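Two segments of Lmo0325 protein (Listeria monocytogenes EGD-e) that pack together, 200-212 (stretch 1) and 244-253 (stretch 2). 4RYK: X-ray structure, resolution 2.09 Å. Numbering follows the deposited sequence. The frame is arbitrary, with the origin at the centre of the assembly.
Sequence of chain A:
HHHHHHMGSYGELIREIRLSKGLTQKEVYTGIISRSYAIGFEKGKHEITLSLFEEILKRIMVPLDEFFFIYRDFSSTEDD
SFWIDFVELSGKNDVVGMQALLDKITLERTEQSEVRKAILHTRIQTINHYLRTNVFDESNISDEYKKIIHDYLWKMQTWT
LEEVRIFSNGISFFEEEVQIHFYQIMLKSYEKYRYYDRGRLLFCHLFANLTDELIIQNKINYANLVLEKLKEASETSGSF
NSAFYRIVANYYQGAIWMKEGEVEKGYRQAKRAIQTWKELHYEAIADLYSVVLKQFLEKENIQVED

Stretch 1 (200-212) RLLFCHLFANLTD
Stretch 2 244-253: FYRIVANYYQ

Both stretches are α-helical throughout, each a piece of a longer helix that extends beyond it at both ends. Phi and psi stay close to -60° and -42° almost everywhere; the clearest departure is Tyr245, at -74/-17°. Regular i to i-4 hydrogen bonds hold each backbone, from Cys204 N to Arg200 O (3.0 Å) through Asp212 N to Ala208 O (3.0 Å) in the first helix, and from Val248 N to Phe244 O (3.2 Å) through Gln253 N to Ala249 O (3.0 Å) in the second. The two helices run in the same direction, their axes inclined by 17° and 10.5 Å apart at closest approach. The register is set by three pairs: Cys204 CA to Tyr245 CA at 6.5 Å, Ala208 CA to Val248 CA at 7.1 Å, and Asp212 CA to Tyr252 CA at 7.4 Å. Steps of three or four residues bring successive side chains back to the same helical face, and 405 Å² of surface is buried between the stretches.

Most of the apolar contact comes from Tyr245 and Tyr252, whose rings pack against Leu201, Cys204 and Ala208, with Val248 meeting Ala208 between them. Tyr245 (chi1 -73°, chi2 -73°) points toward the first helix, and its ring lies against Cys204, whose CB sits over one face, 3.6 Å from the ring centroid and 20° off the normal, a CH-pi contact. Cys204 is also m, at -73°, and its SG stands obliquely 4.7 Å from the same centroid. A short side chain suits this place because it lets the aromatic ring lie close to the helix: Cys204 CB to Tyr245 CG is just 3.4 Å. Leu201 (m, t) adds a looser contact, CD2 to Tyr245 CD2 at 4.2 Å. One turn after Cys204, Ala208 directs its methyl toward the second helix, placing CB 3.9 Å from CG1 of Val248 (chi1 t) and 4.4 Å from CE2 of Tyr252. Thr211 then sets its CG2 3.9 Å from Tyr252 CB.

The polar contacts use the far ends of the two tyrosines. Tyr252 (chi1 -70°, chi2 -63°) reaches across to the first helix, to Asp212 (chi1 t, chi2 -78°), where Tyr252 OH donates a hydrogen bond to Asp212 OD2 at 2.7 Å. The phenol suits the site by combining a ring that packs with a hydroxyl that can satisfy a carboxylate; Asp212 N lies over one face of that ring. Tyr245 OH instead comes near the edge of the His205 ring, and a water joins them, 2.5 Å from Tyr245 OH and 2.7 Å from His205 ND1. His205 (chi1 t, chi2 77°) is exposed; its CA-to-CB bond points sideways to the second helix and its CB lies 3.6 Å from Tyr245 OH, while its ND1 shares the water with that hydroxyl.

Within the first helix, Thr211 (chi1 m, -58°) turns its hydroxyl back to the backbone, OG1 donating to Phe207 O at 2.7 Å. This satisfies the polar group of a buried residue and leaves the methyl available for Tyr252.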

# COMPACT_ATOMS: atom_id res chain seq x y z
N ARG A 200 -7.09 0.43 -4.19
CA ARG A 200 -6.79 0.93 -5.51
C ARG A 200 -6.11 -0.11 -6.40
O ARG A 200 -6.48 -0.30 -7.56
CB ARG A 200 -5.99 2.21 -5.40
CG ARG A 200 -5.37 2.68 -6.68
CD ARG A 200 -4.86 4.09 -6.53
NE ARG A 200 -3.81 4.20 -5.55
CZ ARG A 200 -3.88 4.90 -4.45
NH1 ARG A 200 -4.98 5.48 -4.12
NH2 ARG A 200 -2.84 4.96 -3.63
N LEU A 201 -5.16 -0.84 -5.88
CA LEU A 201 -4.44 -1.81 -6.70
C LEU A 201 -5.31 -3.03 -7.03
O LEU A 201 -5.23 -3.59 -8.11
CB LEU A 201 -3.16 -2.29 -5.98
CG LEU A 201 -2.12 -1.19 -5.64
CD1 LEU A 201 -0.90 -1.77 -4.88
CD2 LEU A 201 -1.65 -0.48 -6.90
N LEU A 202 -6.14 -3.45 -6.09
CA LEU A 202 -7.13 -4.51 -6.38
C LEU A 202 -8.10 -4.09 -7.46
O LEU A 202 -8.36 -4.84 -8.38
CB LEU A 202 -7.89 -4.79 -5.13
CG LEU A 202 -8.91 -5.91 -5.24
CD1 LEU A 202 -8.22 -7.25 -5.43
CD2 LEU A 202 -9.79 -5.91 -3.97
N PHE A 203 -8.62 -2.85 -7.41
CA PHE A 203 -9.46 -2.42 -8.52
C PHE A 203 -8.71 -2.37 -9.85
O PHE A 203 -9.26 -2.77 -10.87
CB PHE A 203 -10.17 -1.12 -8.19
CG PHE A 203 -11.31 -1.32 -7.25
CD1 PHE A 203 -12.53 -1.75 -7.71
CD2 PHE A 203 -11.18 -1.07 -5.93
CE1 PHE A 203 -13.59 -1.94 -6.86
CE2 PHE A 203 -12.24 -1.26 -5.07
CZ PHE A 203 -13.44 -1.69 -5.52
N CYS A 204 -7.46 -1.87 -9.86
CA CYS A 204 -6.68 -1.84 -11.08
C CYS A 204 -6.55 -3.20 -11.71
O CYS A 204 -6.79 -3.37 -12.90
CB CYS A 204 -5.28 -1.29 -10.87
SG CYS A 204 -5.22 0.51 -10.60
N HIS A 205 -6.18 -4.16 -10.90
CA HIS A 205 -6.06 -5.52 -11.32
C HIS A 205 -7.38 -6.07 -11.91
O HIS A 205 -7.39 -6.73 -12.93
CB HIS A 205 -5.67 -6.34 -10.11
CG HIS A 205 -5.58 -7.79 -10.38
ND1 HIS A 205 -4.52 -8.36 -11.04
CD2 HIS A 205 -6.45 -8.80 -10.12
CE1 HIS A 205 -4.72 -9.66 -11.16
NE2 HIS A 205 -5.89 -9.96 -10.60
N LEU A 206 -8.48 -5.82 -11.23
CA LEU A 206 -9.76 -6.32 -11.71
C LEU A 206 -10.09 -5.62 -13.04
O LEU A 206 -10.52 -6.27 -13.99
CB LEU A 206 -10.84 -6.00 -10.71
CG LEU A 206 -12.27 -6.25 -11.21
CD1 LEU A 206 -12.41 -7.70 -11.65
CD2 LEU A 206 -13.30 -5.95 -10.15
N PHE A 207 -9.93 -4.31 -13.12
CA PHE A 207 -10.29 -3.59 -14.33
C PHE A 207 -9.42 -4.02 -15.50
O PHE A 207 -9.88 -4.06 -16.65
CB PHE A 207 -10.15 -2.08 -14.17
CG PHE A 207 -11.18 -1.42 -13.28
CD1 PHE A 207 -12.51 -1.75 -13.35
CD2 PHE A 207 -10.79 -0.44 -12.40
CE1 PHE A 207 -13.44 -1.11 -12.56
CE2 PHE A 207 -11.71 0.20 -11.61
CZ PHE A 207 -13.05 -0.15 -11.69
N ALA A 208 -8.14 -4.28 -15.23
CA ALA A 208 -7.23 -4.83 -16.26
C ALA A 208 -7.74 -6.16 -16.79
O ALA A 208 -7.82 -6.35 -18.00
CB ALA A 208 -5.86 -5.05 -15.70
N ASN A 209 -8.11 -7.05 -15.88
CA ASN A 209 -8.67 -8.37 -16.27
C ASN A 209 -9.91 -8.29 -17.10
O ASN A 209 -10.05 -9.03 -18.08
CB ASN A 209 -8.94 -9.26 -15.06
CG ASN A 209 -7.66 -9.82 -14.46
OD1 ASN A 209 -6.58 -9.71 -15.01
ND2 ASN A 209 -7.80 -10.43 -13.31
N LEU A 210 -10.82 -7.42 -16.72
CA LEU A 210 -12.05 -7.25 -17.49
C LEU A 210 -11.79 -6.66 -18.87
O LEU A 210 -12.38 -7.10 -19.87
CB LEU A 210 -13.00 -6.31 -16.79
CG LEU A 210 -13.55 -6.83 -15.47
CD1 LEU A 210 -14.47 -5.77 -14.87
CD2 LEU A 210 -14.28 -8.16 -15.65
N THR A 211 -10.90 -5.67 -18.93
CA THR A 211 -10.61 -5.02 -20.19
C THR A 211 -10.06 -6.07 -21.14
O THR A 211 -10.43 -6.14 -22.31
CB THR A 211 -9.62 -3.87 -20.02
OG1 THR A 211 -10.14 -2.90 -19.09
CG2 THR A 211 -9.35 -3.18 -21.29
N ASP A 212 -9.14 -6.87 -20.63
CA ASP A 212 -8.50 -7.92 -21.41
C ASP A 212 -9.57 -8.87 -21.94
O ASP A 212 -9.59 -9.22 -23.13
CB ASP A 212 -7.50 -8.69 -20.53
CG ASP A 212 -6.75 -9.78 -21.31
OD1 ASP A 212 -7.34 -10.85 -21.55
OD2 ASP A 212 -5.57 -9.59 -21.67
N PHE A 244 2.71 0.81 -12.12
CA PHE A 244 2.66 -0.43 -12.87
C PHE A 244 1.37 -0.53 -13.71
O PHE A 244 1.38 -0.95 -14.87
CB PHE A 244 2.78 -1.63 -11.92
CG PHE A 244 2.69 -2.98 -12.60
CD1 PHE A 244 1.47 -3.61 -12.77
CD2 PHE A 244 3.83 -3.62 -13.09
CE1 PHE A 244 1.37 -4.86 -13.40
CE2 PHE A 244 3.75 -4.86 -13.72
CZ PHE A 244 2.53 -5.47 -13.90
N TYR A 245 0.26 -0.20 -13.12
CA TYR A 245 -1.00 -0.30 -13.81
C TYR A 245 -1.22 0.78 -14.85
O TYR A 245 -2.06 0.63 -15.72
CB TYR A 245 -2.17 -0.37 -12.82
CG TYR A 245 -2.20 -1.70 -12.14
CD1 TYR A 245 -2.60 -2.81 -12.81
CD2 TYR A 245 -1.76 -1.84 -10.84
CE1 TYR A 245 -2.60 -4.08 -12.22
CE2 TYR A 245 -1.75 -3.07 -10.23
CZ TYR A 245 -2.19 -4.19 -10.92
OH TYR A 245 -2.21 -5.42 -10.30
N ARG A 246 -0.46 1.86 -14.80
CA ARG A 246 -0.48 2.84 -15.88
C ARG A 246 0.16 2.22 -17.12
O ARG A 246 -0.20 2.54 -18.24
CB ARG A 246 0.23 4.13 -15.47
CG ARG A 246 -0.43 4.77 -14.27
CD ARG A 246 0.13 6.15 -14.07
NE ARG A 246 -0.33 6.78 -12.83
CZ ARG A 246 -0.13 8.06 -12.54
NH1 ARG A 246 0.51 8.82 -13.39
NH2 ARG A 246 -0.56 8.57 -11.39
N ILE A 247 1.10 1.30 -16.92
CA ILE A 247 1.74 0.65 -18.05
C ILE A 247 0.71 -0.28 -18.68
O ILE A 247 0.51 -0.32 -19.91
CB ILE A 247 3.00 -0.16 -17.66
CG1 ILE A 247 4.05 0.70 -16.96
CG2 ILE A 247 3.64 -0.77 -18.90
CD1 ILE A 247 5.11 -0.16 -16.27
N VAL A 248 0.03 -1.01 -17.81
CA VAL A 248 -1.04 -1.93 -18.24
C VAL A 248 -2.08 -1.19 -19.04
O VAL A 248 -2.46 -1.64 -20.15
CB VAL A 248 -1.69 -2.64 -17.06
CG1 VAL A 248 -2.80 -3.55 -17.55
CG2 VAL A 248 -0.67 -3.46 -16.27
N ALA A 249 -2.53 -0.05 -18.51
CA ALA A 249 -3.50 0.81 -19.23
C ALA A 249 -2.98 1.27 -20.60
O ALA A 249 -3.72 1.28 -21.58
CB ALA A 249 -3.87 2.02 -18.39
N ASN A 250 -1.69 1.62 -20.67
CA ASN A 250 -1.11 1.99 -21.95
C ASN A 250 -1.13 0.83 -22.93
O ASN A 250 -1.42 1.04 -24.11
CB ASN A 250 0.33 2.51 -21.83
CG ASN A 250 0.43 3.95 -21.30
OD1 ASN A 250 -0.56 4.69 -21.26
ND2 ASN A 250 1.63 4.34 -20.91
N TYR A 251 -0.80 -0.38 -22.45
CA TYR A 251 -0.89 -1.57 -23.27
C TYR A 251 -2.31 -1.76 -23.86
O TYR A 251 -2.50 -1.89 -25.07
CB TYR A 251 -0.48 -2.84 -22.51
CG TYR A 251 -0.67 -4.03 -23.41
CD1 TYR A 251 -1.88 -4.70 -23.46
CD2 TYR A 251 0.35 -4.44 -24.26
CE1 TYR A 251 -2.08 -5.76 -24.34
CE2 TYR A 251 0.18 -5.48 -25.14
CZ TYR A 251 -1.04 -6.14 -25.20
OH TYR A 251 -1.19 -7.18 -26.09
N TYR A 252 -3.32 -1.78 -23.01
CA TYR A 252 -4.69 -1.99 -23.50
C TYR A 252 -5.25 -0.86 -24.40
O TYR A 252 -6.03 -1.13 -25.31
CB TYR A 252 -5.65 -2.34 -22.34
CG TYR A 252 -5.38 -3.72 -21.78
CD1 TYR A 252 -5.54 -4.86 -22.57
CD2 TYR A 252 -4.99 -3.91 -20.47
CE1 TYR A 252 -5.30 -6.13 -22.07
CE2 TYR A 252 -4.72 -5.18 -19.96
CZ TYR A 252 -4.86 -6.28 -20.76
OH TYR A 252 -4.61 -7.53 -20.27
N GLN A 253 -4.81 0.37 -24.19
CA GLN A 253 -5.23 1.50 -25.04
C GLN A 253 -4.65 1.24 -26.43
O GLN A 253 -5.32 1.46 -27.47
CB GLN A 253 -4.74 2.83 -24.46
CG GLN A 253 -5.09 4.06 -25.29
CD GLN A 253 -6.60 4.20 -25.52
OE1 GLN A 253 -7.26 4.86 -24.75
NE2 GLN A 253 -7.14 3.53 -26.55
O HOH W 1 -2.05 -7.48 -11.79